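Local coordinates for phosphate transport system protein phoU (Streptococcus pneumoniae, PDB 2I0M), which probably takes part in regulating phosphate uptake, as a zinc-binding, cytoplasmic homodimer of the PhoU family, at residues A[137-149]-A[197-209]. Sequence-based numbering, arbitrary orientation.
Sequences FPLHQASKAISIA and IANICERLVYLET
L204 meets F137 with both of its methyl groups, and the two are used differently. CD1 sits over one face of the phenyl ring, 4.1 Å from the ring centroid and close to the ring normal, a CH-pi contact over the face, whereas CD2 lies 3.7 Å from F137 CD1. The ring is carried to this place because CG is anti to the backbone N of F137 (chi1 -165°), and its edge meets I200 CG2, 3.9 Å from CE1. F16 and L17 of helix 5-35 also touch F137, so the phenylalanine joins two parts of the bundle.

H140 extends the contact at the turn, its imidazole lying against methyls of L207 and L204: L207 CD2 approaches the ring off-centre, 4.3 Å from the centroid, while L204 CD1 comes near the ring edge. A weak bond from ND1 to F137 O, together with the backbone bond from H140 N to the same oxygen, ties the turn together.

Beyond the turn, E208 OE1 accepts from A142 N at 3.0 Å, and the N-H...O angle of 174° shows an almost straight bond at the start of helix 142-149. The helix dipole would be expected to favour a negative charge here, though the nearby H140 O, a second acceptor, may offset part of the gain.

Further along, small residues let the backbones close up. C201 CB lies 4.0 Å from A145 CB and 3.9 Å from A149 CB. The helix axes approach to 8.3 Å, running antiparallel at 158°, and the nearest CA pairs advance A142-V205, A145-C201, A149-A198. Such antiparallel packing of an alanine-bearing face of 142-149 on 197-209, with I197 and I148 also touching helix 117-136, belongs to the all-helical bundle of the PhoU fold.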
# COMPACT_ATOMS: atom_id res chain seq x y z
N PHE A 137 -9.25 -10.23 -14.68
CA PHE A 137 -7.79 -10.28 -14.87
C PHE A 137 -7.33 -11.11 -16.09
O PHE A 137 -6.52 -10.61 -16.88
CB PHE A 137 -7.09 -10.71 -13.57
CG PHE A 137 -5.63 -10.46 -13.56
CD1 PHE A 137 -5.09 -9.42 -12.80
CD2 PHE A 137 -4.75 -11.28 -14.28
CE1 PHE A 137 -3.70 -9.16 -12.79
CE2 PHE A 137 -3.35 -11.03 -14.29
CZ PHE A 137 -2.84 -9.97 -13.53
N PRO A 138 -7.81 -12.37 -16.26
CA PRO A 138 -7.46 -13.20 -17.44
C PRO A 138 -7.82 -12.58 -18.80
O PRO A 138 -7.22 -12.94 -19.82
CB PRO A 138 -8.29 -14.49 -17.25
CG PRO A 138 -8.65 -14.52 -15.84
CD PRO A 138 -8.69 -13.09 -15.32
N LEU A 139 -8.80 -11.68 -18.81
CA LEU A 139 -9.18 -10.95 -20.01
C LEU A 139 -8.17 -9.90 -20.41
O LEU A 139 -8.04 -9.57 -21.58
CB LEU A 139 -10.59 -10.35 -19.87
CG LEU A 139 -11.69 -11.42 -19.75
CD1 LEU A 139 -12.95 -10.84 -19.16
CD2 LEU A 139 -11.99 -12.12 -21.08
N HIS A 140 -7.41 -9.39 -19.44
CA HIS A 140 -6.42 -8.33 -19.70
C HIS A 140 -7.07 -7.04 -20.27
O HIS A 140 -6.40 -6.24 -20.92
CB HIS A 140 -5.30 -8.84 -20.63
CG HIS A 140 -4.63 -10.10 -20.17
ND1 HIS A 140 -4.46 -10.41 -18.83
CD2 HIS A 140 -4.07 -11.12 -20.87
CE1 HIS A 140 -3.84 -11.57 -18.73
NE2 HIS A 140 -3.59 -12.02 -19.95
N GLN A 141 -8.36 -6.87 -20.02
CA GLN A 141 -9.18 -5.73 -20.44
C GLN A 141 -8.93 -4.50 -19.54
O GLN A 141 -9.44 -4.45 -18.41
CB GLN A 141 -10.65 -6.14 -20.27
CG GLN A 141 -11.57 -5.77 -21.40
CD GLN A 141 -11.72 -6.89 -22.41
OE1 GLN A 141 -12.78 -7.50 -22.52
NE2 GLN A 141 -10.65 -7.17 -23.14
N ALA A 142 -8.17 -3.51 -20.03
CA ALA A 142 -7.95 -2.25 -19.31
C ALA A 142 -9.24 -1.64 -18.73
O ALA A 142 -9.26 -1.19 -17.59
CB ALA A 142 -7.24 -1.24 -20.20
N SER A 143 -10.31 -1.65 -19.52
CA SER A 143 -11.57 -0.99 -19.14
C SER A 143 -12.33 -1.63 -17.99
O SER A 143 -12.88 -0.93 -17.15
CB SER A 143 -12.48 -0.88 -20.35
OG SER A 143 -11.74 -0.32 -21.41
N LYS A 144 -12.36 -2.96 -17.94
CA LYS A 144 -12.93 -3.61 -16.77
C LYS A 144 -12.09 -3.29 -15.52
O LYS A 144 -12.64 -2.99 -14.46
CB LYS A 144 -13.15 -5.13 -16.98
CG LYS A 144 -13.73 -5.51 -18.34
CD LYS A 144 -14.73 -6.69 -18.28
CE LYS A 144 -14.10 -7.94 -17.65
NZ LYS A 144 -15.13 -8.93 -17.16
N ALA A 145 -10.76 -3.30 -15.65
CA ALA A 145 -9.87 -2.90 -14.55
C ALA A 145 -10.20 -1.50 -14.05
O ALA A 145 -10.39 -1.30 -12.85
CB ALA A 145 -8.40 -2.97 -14.97
N ILE A 146 -10.28 -0.54 -14.97
CA ILE A 146 -10.56 0.86 -14.66
C ILE A 146 -11.91 1.05 -13.95
O ILE A 146 -11.99 1.79 -12.96
CB ILE A 146 -10.49 1.74 -15.94
CG1 ILE A 146 -9.05 1.83 -16.43
CG2 ILE A 146 -11.09 3.13 -15.68
CD1 ILE A 146 -8.90 2.43 -17.82
N SER A 147 -12.96 0.39 -14.45
CA SER A 147 -14.26 0.45 -13.80
C SER A 147 -14.23 -0.12 -12.36
O SER A 147 -14.84 0.46 -11.45
CB SER A 147 -15.36 -0.20 -14.65
OG SER A 147 -15.11 -1.59 -14.80
N ILE A 148 -13.48 -1.21 -12.14
CA ILE A 148 -13.28 -1.75 -10.78
C ILE A 148 -12.56 -0.77 -9.84
O ILE A 148 -13.02 -0.55 -8.70
CB ILE A 148 -12.55 -3.11 -10.80
CG1 ILE A 148 -13.42 -4.18 -11.49
CG2 ILE A 148 -12.16 -3.55 -9.36
CD1 ILE A 148 -12.65 -5.37 -11.96
N ALA A 149 -11.46 -0.19 -10.32
CA ALA A 149 -10.68 0.80 -9.56
C ALA A 149 -11.54 1.96 -9.10
O ALA A 149 -11.36 2.45 -7.98
CB ALA A 149 -9.48 1.32 -10.38
N ILE A 197 -6.39 -3.49 -4.47
CA ILE A 197 -7.19 -3.91 -5.63
C ILE A 197 -7.06 -2.90 -6.77
O ILE A 197 -6.88 -3.29 -7.94
CB ILE A 197 -8.68 -4.11 -5.26
CG1 ILE A 197 -8.83 -5.27 -4.26
CG2 ILE A 197 -9.53 -4.35 -6.50
CD1 ILE A 197 -10.19 -5.37 -3.60
N ALA A 198 -7.16 -1.61 -6.43
CA ALA A 198 -7.04 -0.52 -7.38
C ALA A 198 -5.63 -0.50 -8.00
O ALA A 198 -5.49 -0.33 -9.20
CB ALA A 198 -7.34 0.82 -6.69
N ASN A 199 -4.61 -0.66 -7.17
CA ASN A 199 -3.25 -0.91 -7.62
C ASN A 199 -3.12 -2.08 -8.61
O ASN A 199 -2.38 -1.98 -9.57
CB ASN A 199 -2.31 -1.10 -6.42
CG ASN A 199 -1.99 0.22 -5.69
OD1 ASN A 199 -1.72 0.23 -4.48
ND2 ASN A 199 -2.01 1.33 -6.43
N ILE A 200 -3.86 -3.18 -8.41
CA ILE A 200 -3.73 -4.33 -9.32
C ILE A 200 -4.40 -3.99 -10.65
O ILE A 200 -3.88 -4.32 -11.72
CB ILE A 200 -4.27 -5.65 -8.72
CG1 ILE A 200 -3.51 -6.02 -7.44
CG2 ILE A 200 -4.14 -6.79 -9.74
CD1 ILE A 200 -4.14 -7.15 -6.65
N CYS A 201 -5.51 -3.26 -10.55
CA CYS A 201 -6.19 -2.65 -11.70
C CYS A 201 -5.29 -1.79 -12.58
O CYS A 201 -5.30 -1.94 -13.79
CB CYS A 201 -7.43 -1.87 -11.22
SG CYS A 201 -8.77 -2.93 -10.59
N GLU A 202 -4.52 -0.88 -11.98
CA GLU A 202 -3.56 -0.03 -12.72
C GLU A 202 -2.48 -0.84 -13.43
O GLU A 202 -2.10 -0.53 -14.54
CB GLU A 202 -2.89 0.98 -11.79
CG GLU A 202 -3.84 1.94 -11.10
CD GLU A 202 -3.12 3.00 -10.27
OE1 GLU A 202 -3.36 4.20 -10.50
OE2 GLU A 202 -2.32 2.64 -9.38
N ARG A 203 -1.99 -1.88 -12.76
CA ARG A 203 -1.04 -2.84 -13.34
C ARG A 203 -1.63 -3.51 -14.59
O ARG A 203 -0.92 -3.79 -15.56
CB ARG A 203 -0.71 -3.92 -12.30
CG ARG A 203 0.59 -4.64 -12.52
CD ARG A 203 1.80 -3.87 -11.94
NE ARG A 203 2.59 -3.28 -13.00
CZ ARG A 203 3.81 -2.75 -12.86
NH1 ARG A 203 4.42 -2.74 -11.69
NH2 ARG A 203 4.40 -2.24 -13.93
N LEU A 204 -2.93 -3.78 -14.54
CA LEU A 204 -3.66 -4.33 -15.68
C LEU A 204 -3.73 -3.32 -16.83
O LEU A 204 -3.58 -3.69 -18.00
CB LEU A 204 -5.06 -4.77 -15.23
CG LEU A 204 -5.76 -6.05 -15.69
CD1 LEU A 204 -4.78 -7.14 -16.13
CD2 LEU A 204 -6.69 -6.56 -14.56
N VAL A 205 -3.91 -2.03 -16.51
CA VAL A 205 -3.95 -1.03 -17.59
C VAL A 205 -2.57 -0.90 -18.24
O VAL A 205 -2.47 -0.83 -19.45
CB VAL A 205 -4.67 0.33 -17.21
CG1 VAL A 205 -4.11 0.92 -15.97
CG2 VAL A 205 -4.58 1.36 -18.36
N TYR A 206 -1.52 -0.92 -17.40
CA TYR A 206 -0.13 -0.95 -17.84
C TYR A 206 0.18 -2.13 -18.75
O TYR A 206 1.00 -2.03 -19.66
CB TYR A 206 0.80 -0.97 -16.61
CG TYR A 206 2.12 -1.66 -16.82
CD1 TYR A 206 3.25 -0.96 -17.24
CD2 TYR A 206 2.24 -3.03 -16.58
CE1 TYR A 206 4.49 -1.61 -17.43
CE2 TYR A 206 3.44 -3.69 -16.76
CZ TYR A 206 4.56 -2.98 -17.18
OH TYR A 206 5.74 -3.68 -17.36
N LEU A 207 -0.46 -3.26 -18.49
CA LEU A 207 -0.25 -4.46 -19.28
C LEU A 207 -0.78 -4.29 -20.72
O LEU A 207 -0.10 -4.63 -21.69
CB LEU A 207 -0.86 -5.67 -18.55
CG LEU A 207 -0.86 -7.07 -19.16
CD1 LEU A 207 0.52 -7.51 -19.62
CD2 LEU A 207 -1.46 -8.06 -18.18
N GLU A 208 -1.97 -3.72 -20.86
CA GLU A 208 -2.52 -3.49 -22.18
C GLU A 208 -1.89 -2.28 -22.86
O GLU A 208 -1.69 -2.27 -24.07
CB GLU A 208 -4.04 -3.32 -22.12
CG GLU A 208 -4.66 -3.17 -23.52
CD GLU A 208 -6.06 -3.73 -23.63
OE1 GLU A 208 -6.80 -3.71 -22.64
OE2 GLU A 208 -6.42 -4.18 -24.73
N THR A 209 -1.54 -1.29 -22.05
CA THR A 209 -1.12 0.02 -22.51
C THR A 209 0.39 0.13 -22.70
O THR A 209 0.85 0.66 -23.71
CB THR A 209 -1.65 1.07 -21.50
OG1 THR A 209 -3.02 1.35 -21.82
CG2 THR A 209 -0.87 2.35 -21.52